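Local structure of probable ferredoxin-dependent nitrite reductase NirA (Mycobacterium tuberculosis, 1ZJ8) at residues F212-R217 / G292-R297; R217-A222 / A300-L305. The protein probably catalyses the six-electron reduction of sulfite to sulfide with electrons from ferredoxin, using a siroheme and a [4Fe-4S] cluster. All blocks are in the same frame, centred on the assembly; numbering follows the deposited sequence.

Contact 1 of 2, residues F212-R217 / G292-R297; sequences FADLPR and GYRRLR. With SRM (siroheme), chain E.
Pro-216 packs against the backbone at Gly-292 and Tyr-293 with CG and CB, and against the guanidinium of Arg-294 with its N and CD. Its CG faces the CA of Gly-292 at 3.8 Å. Its CB lies 3.4 Å from the O of Tyr-293. On the Arg-294 side, the guanidinium lies over the start of the proline, with the N of Pro-216 3.7 Å above the plane and over its centre. The Arg-294 chain bends at chi3 (90°), which turns NE out of the line of the chain. The NH2 of Arg-294 makes a salt bridge of 2.6 Å with OD1 of Asp-214. The carboxylate is turned steeply against the guanidinium, with planes 78° apart. A weak hydrogen bond runs from the same NH2 to the O of Asp-214. OD1 of Asp-214 also pairs with Lys-41, and Trp-26 makes a cation-pi contact with Arg-294.

Arg-297 reaches the other end of segment 212-217, at Arg-217. Its guanidinium stacks on that of Arg-217, offset, with centres 4.3 Å apart and planes at 18°. Both groups are cationic, so counter-charges probably help. Asp-174 binds NH2 of Arg-297 in a salt bridge. The backbone O of Arg-297 accepts a hydrogen bond from NE of Arg-217 at 3.1 Å. NH1 of Arg-297 gives a weak bond to the O of Pro-216. Held in this way, Arg-217 brings NH2 to 3.1 Å from O4D of the siroheme. Two loops thus meet beside the pocket, and Arg-297 acts as a second-shell residue at the basic, carboxylate-facing rim of a siroheme pocket.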
loop_
_atom_site.group_PDB
_atom_site.type_symbol
_atom_site.label_atom_id
_atom_site.label_comp_id
_atom_site.label_asym_id
_atom_site.label_seq_id
_atom_site.Cartn_x
_atom_site.Cartn_y
_atom_site.Cartn_z
ATOM N N PHE A 212 -10.170 9.098 16.842
ATOM C CA PHE A 212 -9.932 7.975 15.930
ATOM C C PHE A 212 -8.582 7.304 16.181
ATOM O O PHE A 212 -8.084 6.562 15.332
ATOM C CB PHE A 212 -10.042 8.454 14.478
ATOM C CG PHE A 212 -11.364 9.077 14.169
ATOM C CD1 PHE A 212 -12.529 8.326 14.274
ATOM C CD2 PHE A 212 -11.456 10.413 13.825
ATOM C CE1 PHE A 212 -13.759 8.887 14.010
ATOM C CE2 PHE A 212 -12.690 10.996 13.570
ATOM C CZ PHE A 212 -13.842 10.235 13.662
ATOM N N ALA A 213 -8.009 7.531 17.359
ATOM C CA ALA A 213 -6.768 6.875 17.724
ATOM C C ALA A 213 -6.950 5.436 18.221
ATOM O O ALA A 213 -5.966 4.738 18.407
ATOM C CB ALA A 213 -6.024 7.712 18.760
ATOM N N ASP A 214 -8.185 4.989 18.450
ATOM C CA ASP A 214 -8.413 3.620 18.935
ATOM C C ASP A 214 -9.584 2.992 18.202
ATOM O O ASP A 214 -10.763 3.197 18.560
ATOM C CB ASP A 214 -8.633 3.614 20.457
ATOM C CG ASP A 214 -8.784 2.204 21.050
ATOM O OD1 ASP A 214 -8.691 1.198 20.308
ATOM O OD2 ASP A 214 -9.001 2.114 22.279
ATOM N N LEU A 215 -9.235 2.229 17.165
ATOM C CA LEU A 215 -10.210 1.539 16.324
ATOM C C LEU A 215 -10.023 0.017 16.467
ATOM O O LEU A 215 -8.987 -0.455 16.972
ATOM C CB LEU A 215 -10.066 1.975 14.852
ATOM C CG LEU A 215 -9.805 3.453 14.545
ATOM C CD1 LEU A 215 -9.725 3.651 13.049
ATOM C CD2 LEU A 215 -10.872 4.340 15.114
ATOM N N PRO A 216 -11.045 -0.757 16.059
ATOM C CA PRO A 216 -10.975 -2.211 16.051
ATOM C C PRO A 216 -9.717 -2.763 15.382
ATOM O O PRO A 216 -9.219 -3.823 15.788
ATOM C CB PRO A 216 -12.204 -2.607 15.228
ATOM C CG PRO A 216 -13.179 -1.491 15.416
ATOM C CD PRO A 216 -12.367 -0.259 15.621
ATOM N N ARG A 217 -9.248 -2.070 14.341
ATOM C CA ARG A 217 -7.988 -2.400 13.689
ATOM C C ARG A 217 -7.495 -1.252 12.816
ATOM O O ARG A 217 -7.984 -0.113 12.925
ATOM C CB ARG A 217 -8.174 -3.658 12.844
ATOM C CG ARG A 217 -7.509 -4.884 13.416
ATOM C CD ARG A 217 -7.246 -5.900 12.302
ATOM N NE ARG A 217 -6.243 -6.888 12.673
ATOM C CZ ARG A 217 -4.957 -6.612 12.836
ATOM N NH1 ARG A 217 -4.478 -5.375 12.668
ATOM N NH2 ARG A 217 -4.146 -7.596 13.181
ATOM N N GLY A 292 -17.485 -1.930 14.854
ATOM C CA GLY A 292 -16.507 -2.925 14.423
ATOM C C GLY A 292 -16.200 -3.940 15.514
ATOM O O GLY A 292 -16.198 -3.612 16.701
ATOM N N TYR A 293 -15.926 -5.174 15.105
ATOM C CA TYR A 293 -15.661 -6.269 16.042
ATOM C C TYR A 293 -14.308 -6.093 16.735
ATOM O O TYR A 293 -13.350 -5.647 16.110
ATOM C CB TYR A 293 -15.719 -7.607 15.305
ATOM C CG TYR A 293 -16.993 -7.821 14.507
ATOM C CD1 TYR A 293 -18.217 -7.327 14.951
ATOM C CD2 TYR A 293 -16.981 -8.543 13.322
ATOM C CE1 TYR A 293 -19.398 -7.537 14.226
ATOM C CE2 TYR A 293 -18.170 -8.772 12.592
ATOM C CZ TYR A 293 -19.375 -8.262 13.054
ATOM O OH TYR A 293 -20.550 -8.460 12.348
ATOM N N ARG A 294 -14.247 -6.412 18.032
ATOM C CA ARG A 294 -13.015 -6.243 18.834
ATOM C C ARG A 294 -12.729 -7.487 19.705
ATOM O O ARG A 294 -12.180 -7.391 20.816
ATOM C CB ARG A 294 -13.091 -4.958 19.687
ATOM C CG ARG A 294 -13.469 -3.683 18.893
ATOM C CD ARG A 294 -13.695 -2.465 19.781
ATOM N NE ARG A 294 -12.465 -1.706 20.005
ATOM C CZ ARG A 294 -12.249 -0.436 19.640
ATOM N NH1 ARG A 294 -13.194 0.284 19.033
ATOM N NH2 ARG A 294 -11.075 0.133 19.915
ATOM N N ARG A 295 -13.066 -8.648 19.145
ATOM C CA ARG A 295 -12.960 -9.928 19.824
ATOM C C ARG A 295 -11.839 -10.795 19.220
ATOM O O ARG A 295 -10.797 -10.972 19.845
ATOM C CB ARG A 295 -14.315 -10.635 19.743
ATOM C CG ARG A 295 -14.376 -11.954 20.471
ATOM C CD ARG A 295 -15.758 -12.541 20.351
ATOM N NE ARG A 295 -16.039 -12.970 18.983
ATOM C CZ ARG A 295 -15.668 -14.141 18.461
ATOM N NH1 ARG A 295 -14.975 -15.023 19.176
ATOM N NH2 ARG A 295 -15.985 -14.430 17.202
ATOM N N LEU A 296 -12.061 -11.339 18.024
ATOM C CA LEU A 296 -11.002 -12.043 17.293
ATOM C C LEU A 296 -10.126 -11.023 16.556
ATOM O O LEU A 296 -10.625 -10.208 15.772
ATOM C CB LEU A 296 -11.578 -13.057 16.286
ATOM C CG LEU A 296 -12.336 -14.277 16.837
ATOM C CD1 LEU A 296 -12.953 -15.156 15.724
ATOM C CD2 LEU A 296 -11.438 -15.116 17.751
ATOM N N ARG A 297 -8.819 -11.092 16.797
ATOM C CA ARG A 297 -7.831 -10.222 16.134
ATOM C C ARG A 297 -7.860 -10.318 14.614
ATOM O O ARG A 297 -7.681 -9.320 13.936
ATOM C CB ARG A 297 -6.422 -10.580 16.601
ATOM C CG ARG A 297 -5.491 -9.428 16.598
ATOM C CD ARG A 297 -5.747 -8.539 17.798
ATOM N NE ARG A 297 -5.079 -7.240 17.678
ATOM C CZ ARG A 297 -5.597 -6.168 17.069
ATOM N NH1 ARG A 297 -6.784 -6.214 16.460
ATOM N NH2 ARG A 297 -4.903 -5.041 17.040
HETATM FE FE SRM E . 1.183 -4.254 5.276
HETATM C CHA SRM E . 1.761 -5.929 8.197
HETATM C CHB SRM E . 4.479 -4.182 4.683
HETATM C CHC SRM E . 0.629 -2.617 2.519
HETATM C CHD SRM E . -1.666 -6.137 4.755
HETATM N NA SRM E . 2.804 -4.747 6.338
HETATM C C1A SRM E . 2.859 -5.306 7.567
HETATM C C2A SRM E . 4.206 -5.211 8.215
HETATM C CMA SRM E . 4.231 -4.042 9.152
HETATM C CDA SRM E . 4.645 -6.506 8.839
HETATM C CEA SRM E . 4.581 -6.673 10.324
HETATM O O3A SRM E . 3.480 -6.614 10.880
HETATM O O4A SRM E . 5.609 -6.861 10.991
HETATM C C3A SRM E . 5.060 -4.962 7.019
HETATM C CAA SRM E . 6.175 -3.996 7.242
HETATM C CBA SRM E . 7.317 -4.877 7.674
HETATM C CCA SRM E . 8.626 -4.308 7.233
HETATM O O1A SRM E . 8.709 -3.794 6.097
HETATM O O2A SRM E . 9.593 -4.347 8.031
HETATM C C4A SRM E . 4.078 -4.592 5.961
HETATM N NB SRM E . 2.366 -3.412 3.950
HETATM C C1B SRM E . 3.695 -3.408 3.831
HETATM C C2B SRM E . 4.237 -2.513 2.753
HETATM C CMB SRM E . 5.492 -1.777 3.129
HETATM C CDB SRM E . 4.537 -3.374 1.572
HETATM C CEB SRM E . 5.104 -2.729 0.358
HETATM O O3B SRM E . 6.271 -2.947 -0.035
HETATM O O4B SRM E . 4.368 -1.952 -0.250
HETATM C C3B SRM E . 3.015 -1.652 2.513
HETATM C CAB SRM E . 2.996 -0.470 3.447
HETATM C CBB SRM E . 2.201 0.671 2.891
HETATM C CCB SRM E . 2.011 1.731 3.937
HETATM O O1B SRM E . 2.678 2.763 3.916
HETATM O O2B SRM E . 1.167 1.610 4.819
HETATM C C4B SRM E . 1.937 -2.579 3.006
HETATM N NC SRM E . -0.139 -4.437 3.879
HETATM C C1C SRM E . -0.332 -3.546 2.885
HETATM C C2C SRM E . -1.376 -3.881 2.033
HETATM C CDC SRM E . -1.736 -3.316 0.700
HETATM C CEC SRM E . -2.603 -2.125 0.576
HETATM O O3C SRM E . -2.902 -1.459 1.594
HETATM O O4C SRM E . -3.001 -1.867 -0.569
HETATM C C3C SRM E . -1.974 -4.921 2.678
HETATM C CAC SRM E . -3.179 -5.556 2.065
HETATM C CBC SRM E . -4.496 -4.811 2.018
HETATM C CCC SRM E . -5.165 -4.915 3.377
HETATM O O1C SRM E . -4.698 -4.295 4.370
HETATM O O2C SRM E . -6.175 -5.661 3.455
HETATM C C4C SRM E . -1.259 -5.197 3.815
HETATM N ND SRM E . 0.068 -5.483 6.435
HETATM C C1D SRM E . -0.914 -6.251 5.938
HETATM C C2D SRM E . -1.143 -7.324 6.819
HETATM C CAD SRM E . -2.496 -8.001 6.954
HETATM C CBD SRM E . -3.451 -7.493 7.989
HETATM C CCD SRM E . -4.859 -7.998 8.126
HETATM O O1D SRM E . -5.777 -7.180 7.893
HETATM O O2D SRM E . -5.099 -9.190 8.456
HETATM C C3D SRM E . -0.254 -7.167 7.869
HETATM C CDD SRM E . -0.410 -7.779 9.235
HETATM C CED SRM E . -1.371 -7.244 10.273
HETATM O O3D SRM E . -1.904 -6.141 10.145
HETATM O O4D SRM E . -1.652 -7.901 11.286
HETATM C C4D SRM E . 0.487 -6.023 7.619
#

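Contact 2 of 2, residues R217-A222 / A300-L305. With SRM (siroheme), chain E.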
loop_
_atom_site.group_PDB
_atom_site.type_symbol
_atom_site.label_atom_id
_atom_site.label_comp_id
_atom_site.label_asym_id
_atom_site.label_seq_id
_atom_site.Cartn_x
_atom_site.Cartn_y
_atom_site.Cartn_z
ATOM N N ARG A 217 -9.248 -2.070 14.341
ATOM C CA ARG A 217 -7.988 -2.400 13.689
ATOM C C ARG A 217 -7.495 -1.252 12.816
ATOM O O ARG A 217 -7.984 -0.113 12.925
ATOM C CB ARG A 217 -8.174 -3.658 12.844
ATOM C CG ARG A 217 -7.509 -4.884 13.416
ATOM C CD ARG A 217 -7.246 -5.900 12.302
ATOM N NE ARG A 217 -6.243 -6.888 12.673
ATOM C CZ ARG A 217 -4.957 -6.612 12.836
ATOM N NH1 ARG A 217 -4.478 -5.375 12.668
ATOM N NH2 ARG A 217 -4.146 -7.596 13.181
ATOM N N LYS A 218 -6.509 -1.554 11.963
ATOM C CA LYS A 218 -6.035 -0.615 10.950
ATOM C C LYS A 218 -7.162 -0.256 9.973
ATOM O O LYS A 218 -8.077 -1.063 9.731
ATOM C CB LYS A 218 -4.809 -1.183 10.210
ATOM C CG LYS A 218 -5.061 -2.415 9.354
ATOM C CD LYS A 218 -3.879 -2.737 8.439
ATOM C CE LYS A 218 -2.904 -3.752 9.045
ATOM N NZ LYS A 218 -1.676 -3.914 8.192
ATOM N N TYR A 219 -7.056 0.955 9.417
ATOM C CA TYR A 219 -8.099 1.585 8.602
ATOM C C TYR A 219 -7.501 2.355 7.424
ATOM O O TYR A 219 -6.806 3.349 7.603
ATOM C CB TYR A 219 -8.879 2.547 9.475
ATOM C CG TYR A 219 -10.115 3.180 8.872
ATOM C CD1 TYR A 219 -11.292 2.481 8.796
ATOM C CD2 TYR A 219 -10.115 4.504 8.462
ATOM C CE1 TYR A 219 -12.437 3.064 8.297
ATOM C CE2 TYR A 219 -11.260 5.100 7.968
ATOM C CZ TYR A 219 -12.431 4.373 7.891
ATOM O OH TYR A 219 -13.597 4.935 7.407
ATOM N N LYS A 220 -7.807 1.892 6.221
ATOM C CA LYS A 220 -7.171 2.355 5.008
ATOM C C LYS A 220 -8.148 3.151 4.145
ATOM O O LYS A 220 -9.276 2.697 3.862
ATOM C CB LYS A 220 -6.631 1.154 4.216
ATOM C CG LYS A 220 -5.381 0.564 4.812
ATOM C CD LYS A 220 -4.958 -0.733 4.131
ATOM C CE LYS A 220 -3.607 -1.192 4.705
ATOM N NZ LYS A 220 -3.239 -2.612 4.420
ATOM N N THR A 221 -7.671 4.300 3.676
ATOM C CA THR A 221 -8.497 5.239 2.952
ATOM C C THR A 221 -7.865 5.635 1.603
ATOM O O THR A 221 -6.637 5.844 1.498
ATOM C CB THR A 221 -8.770 6.478 3.831
ATOM O OG1 THR A 221 -9.533 6.079 4.977
ATOM C CG2 THR A 221 -9.533 7.549 3.075
ATOM N N ALA A 222 -8.725 5.756 0.586
ATOM C CA ALA A 222 -8.319 6.234 -0.719
ATOM C C ALA A 222 -9.267 7.322 -1.270
ATOM O O ALA A 222 -10.483 7.134 -1.299
ATOM C CB ALA A 222 -8.252 5.076 -1.652
ATOM N N ALA A 300 -11.521 -8.580 12.989
ATOM C CA ALA A 300 -11.724 -7.245 13.546
ATOM C C ALA A 300 -11.979 -6.167 12.488
ATOM O O ALA A 300 -12.546 -5.121 12.797
ATOM C CB ALA A 300 -10.511 -6.868 14.404
ATOM N N ARG A 301 -11.581 -6.430 11.247
ATOM C CA ARG A 301 -11.564 -5.403 10.201
ATOM C C ARG A 301 -12.934 -5.090 9.618
ATOM O O ARG A 301 -13.843 -5.931 9.630
ATOM C CB ARG A 301 -10.619 -5.832 9.080
ATOM C CG ARG A 301 -9.223 -5.978 9.602
ATOM C CD ARG A 301 -8.198 -5.630 8.609
ATOM N NE ARG A 301 -8.354 -4.291 8.074
ATOM C CZ ARG A 301 -7.521 -3.775 7.183
ATOM N NH1 ARG A 301 -6.475 -4.474 6.780
ATOM N NH2 ARG A 301 -7.708 -2.552 6.714
ATOM N N LEU A 302 -13.058 -3.881 9.079
ATOM C CA LEU A 302 -14.340 -3.384 8.634
ATOM C C LEU A 302 -15.000 -4.281 7.582
ATOM O O LEU A 302 -16.223 -4.437 7.580
ATOM C CB LEU A 302 -14.194 -1.966 8.101
ATOM C CG LEU A 302 -15.487 -1.274 7.647
ATOM C CD1 LEU A 302 -16.488 -1.258 8.793
ATOM C CD2 LEU A 302 -15.200 0.139 7.155
ATOM N N LYS A 303 -14.206 -4.878 6.697
ATOM C CA LYS A 303 -14.750 -5.776 5.660
ATOM C C LYS A 303 -15.743 -6.825 6.214
ATOM O O LYS A 303 -16.731 -7.167 5.561
ATOM C CB LYS A 303 -13.601 -6.457 4.867
ATOM C CG LYS A 303 -12.572 -7.231 5.712
ATOM C CD LYS A 303 -11.518 -7.939 4.826
ATOM C CE LYS A 303 -10.843 -9.121 5.546
ATOM N NZ LYS A 303 -9.747 -9.768 4.782
ATOM N N PHE A 304 -15.465 -7.316 7.419
ATOM C CA PHE A 304 -16.275 -8.353 8.065
ATOM C C PHE A 304 -17.672 -7.814 8.486
ATOM O O PHE A 304 -18.729 -8.402 8.139
ATOM C CB PHE A 304 -15.510 -8.927 9.286
ATOM C CG PHE A 304 -14.268 -9.731 8.920
ATOM C CD1 PHE A 304 -14.378 -10.965 8.285
ATOM C CD2 PHE A 304 -12.992 -9.259 9.232
ATOM C CE1 PHE A 304 -13.244 -11.701 7.949
ATOM C CE2 PHE A 304 -11.842 -10.005 8.901
ATOM C CZ PHE A 304 -11.973 -11.218 8.256
ATOM N N LEU A 305 -17.654 -6.704 9.229
ATOM C CA LEU A 305 -18.865 -5.976 9.618
ATOM C C LEU A 305 -19.760 -5.717 8.419
ATOM O O LEU A 305 -20.988 -5.869 8.499
ATOM C CB LEU A 305 -18.472 -4.633 10.249
ATOM C CG LEU A 305 -19.533 -3.785 10.967
ATOM C CD1 LEU A 305 -20.217 -4.583 12.075
ATOM C CD2 LEU A 305 -18.907 -2.503 11.539
HETATM FE FE SRM E . 1.183 -4.254 5.276
HETATM C CHA SRM E . 1.761 -5.929 8.197
HETATM C CHB SRM E . 4.479 -4.182 4.683
HETATM C CHC SRM E . 0.629 -2.617 2.519
HETATM C CHD SRM E . -1.666 -6.137 4.755
HETATM N NA SRM E . 2.804 -4.747 6.338
HETATM C C1A SRM E . 2.859 -5.306 7.567
HETATM C C2A SRM E . 4.206 -5.211 8.215
HETATM C CMA SRM E . 4.231 -4.042 9.152
HETATM C CDA SRM E . 4.645 -6.506 8.839
HETATM C CEA SRM E . 4.581 -6.673 10.324
HETATM O O3A SRM E . 3.480 -6.614 10.880
HETATM O O4A SRM E . 5.609 -6.861 10.991
HETATM C C3A SRM E . 5.060 -4.962 7.019
HETATM C CAA SRM E . 6.175 -3.996 7.242
HETATM C CBA SRM E . 7.317 -4.877 7.674
HETATM C CCA SRM E . 8.626 -4.308 7.233
HETATM O O1A SRM E . 8.709 -3.794 6.097
HETATM O O2A SRM E . 9.593 -4.347 8.031
HETATM C C4A SRM E . 4.078 -4.592 5.961
HETATM N NB SRM E . 2.366 -3.412 3.950
HETATM C C1B SRM E . 3.695 -3.408 3.831
HETATM C C2B SRM E . 4.237 -2.513 2.753
HETATM C CMB SRM E . 5.492 -1.777 3.129
HETATM C CDB SRM E . 4.537 -3.374 1.572
HETATM C CEB SRM E . 5.104 -2.729 0.358
HETATM O O3B SRM E . 6.271 -2.947 -0.035
HETATM O O4B SRM E . 4.368 -1.952 -0.250
HETATM C C3B SRM E . 3.015 -1.652 2.513
HETATM C CAB SRM E . 2.996 -0.470 3.447
HETATM C CBB SRM E . 2.201 0.671 2.891
HETATM C CCB SRM E . 2.011 1.731 3.937
HETATM O O1B SRM E . 2.678 2.763 3.916
HETATM O O2B SRM E . 1.167 1.610 4.819
HETATM C C4B SRM E . 1.937 -2.579 3.006
HETATM N NC SRM E . -0.139 -4.437 3.879
HETATM C C1C SRM E . -0.332 -3.546 2.885
HETATM C C2C SRM E . -1.376 -3.881 2.033
HETATM C CDC SRM E . -1.736 -3.316 0.700
HETATM C CEC SRM E . -2.603 -2.125 0.576
HETATM O O3C SRM E . -2.902 -1.459 1.594
HETATM O O4C SRM E . -3.001 -1.867 -0.569
HETATM C C3C SRM E . -1.974 -4.921 2.678
HETATM C CAC SRM E . -3.179 -5.556 2.065
HETATM C CBC SRM E . -4.496 -4.811 2.018
HETATM C CCC SRM E . -5.165 -4.915 3.377
HETATM O O1C SRM E . -4.698 -4.295 4.370
HETATM O O2C SRM E . -6.175 -5.661 3.455
HETATM C C4C SRM E . -1.259 -5.197 3.815
HETATM N ND SRM E . 0.068 -5.483 6.435
HETATM C C1D SRM E . -0.914 -6.251 5.938
HETATM C C2D SRM E . -1.143 -7.324 6.819
HETATM C CAD SRM E . -2.496 -8.001 6.954
HETATM C CBD SRM E . -3.451 -7.493 7.989
HETATM C CCD SRM E . -4.859 -7.998 8.126
HETATM O O1D SRM E . -5.777 -7.180 7.893
HETATM O O2D SRM E . -5.099 -9.190 8.456
HETATM C C3D SRM E . -0.254 -7.167 7.869
HETATM C CDD SRM E . -0.410 -7.779 9.235
HETATM C CED SRM E . -1.371 -7.244 10.273
HETATM O O3D SRM E . -1.904 -6.141 10.145
HETATM O O4D SRM E . -1.652 -7.901 11.286
HETATM C C4D SRM E . 0.487 -6.023 7.619
#
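Lys-218 and Arg-301 cross obliquely at the wall of the siroheme pocket, where the beginning of strand 219-224 and the residues before it face the start of helix 302-309. The strand belongs to the mixed sheet of the sulfite reductase 4Fe-4S domain. The CG of Lys-218 sits over the centre of the Arg-301 guanidinium, 3.5 Å above its plane. The lysine methylenes therefore cover one face of the arginine. A chi1 of 66° puts this CG between the backbone N and the carbonyl carbon, and so over the guanidinium. The chain bends only at chi3.

Arg-217 meets Arg-301 differently. The two chains cross at about a right angle and touch through carbon, CD of Arg-217 to CG of Arg-301. Their guanidiniums are turned 45° apart, and the NE atoms of Arg-217 and Arg-301 are 5.7 Å from each other. CB of Ala-300 lies 3.7 Å from CG of Arg-217 and adds to this apolar patch.

Further along, Tyr-219 and Leu-302 lie side by side and point the same way. CD2 of Leu-302 meets the ring edge at CE1 of Tyr-219, at 4.2 Å. Phe-288 of helix 277-291 touches both side chains.

Lys-220 runs extended from CG toward the siroheme carboxylates. The exact place of its NZ is uncertain. Asp-235 ties the two segments together: its OD2 forms a salt bridge with NH2 of Arg-301 and accepts the backbone N of Lys-220. The other terminal nitrogen of the arginine serves the cofactor. NH1 of Arg-301 donates to O1D of the siroheme at 3.0 Å, nearly straight at 174°, with O1D in the guanidinium plane.

In the fold
Contacts 1 and 2 lie side by side, with centres about 9 Å apart; contact 2 lines the siroheme pocket and contact 1 adjoins it. Arg-217 belongs to both. The contacts also touch directly: CB of Pro-216 lies 3.5 Å from O of Ala-300, and O of Tyr-293 lies 3.5 Å from CB of Ala-300. Contact 2 is the deeper of the two. From side chain to side chain, Lys-218 is about 6 Å from Cys-478, the probable axial ligand of the siroheme iron, while Arg-217 is about 11 Å from it. The side chain of Lys-218 is about 8 Å from the bound iron-sulfur cluster. Contact 1 lies further out, with Arg-217 as its link to the cofactor.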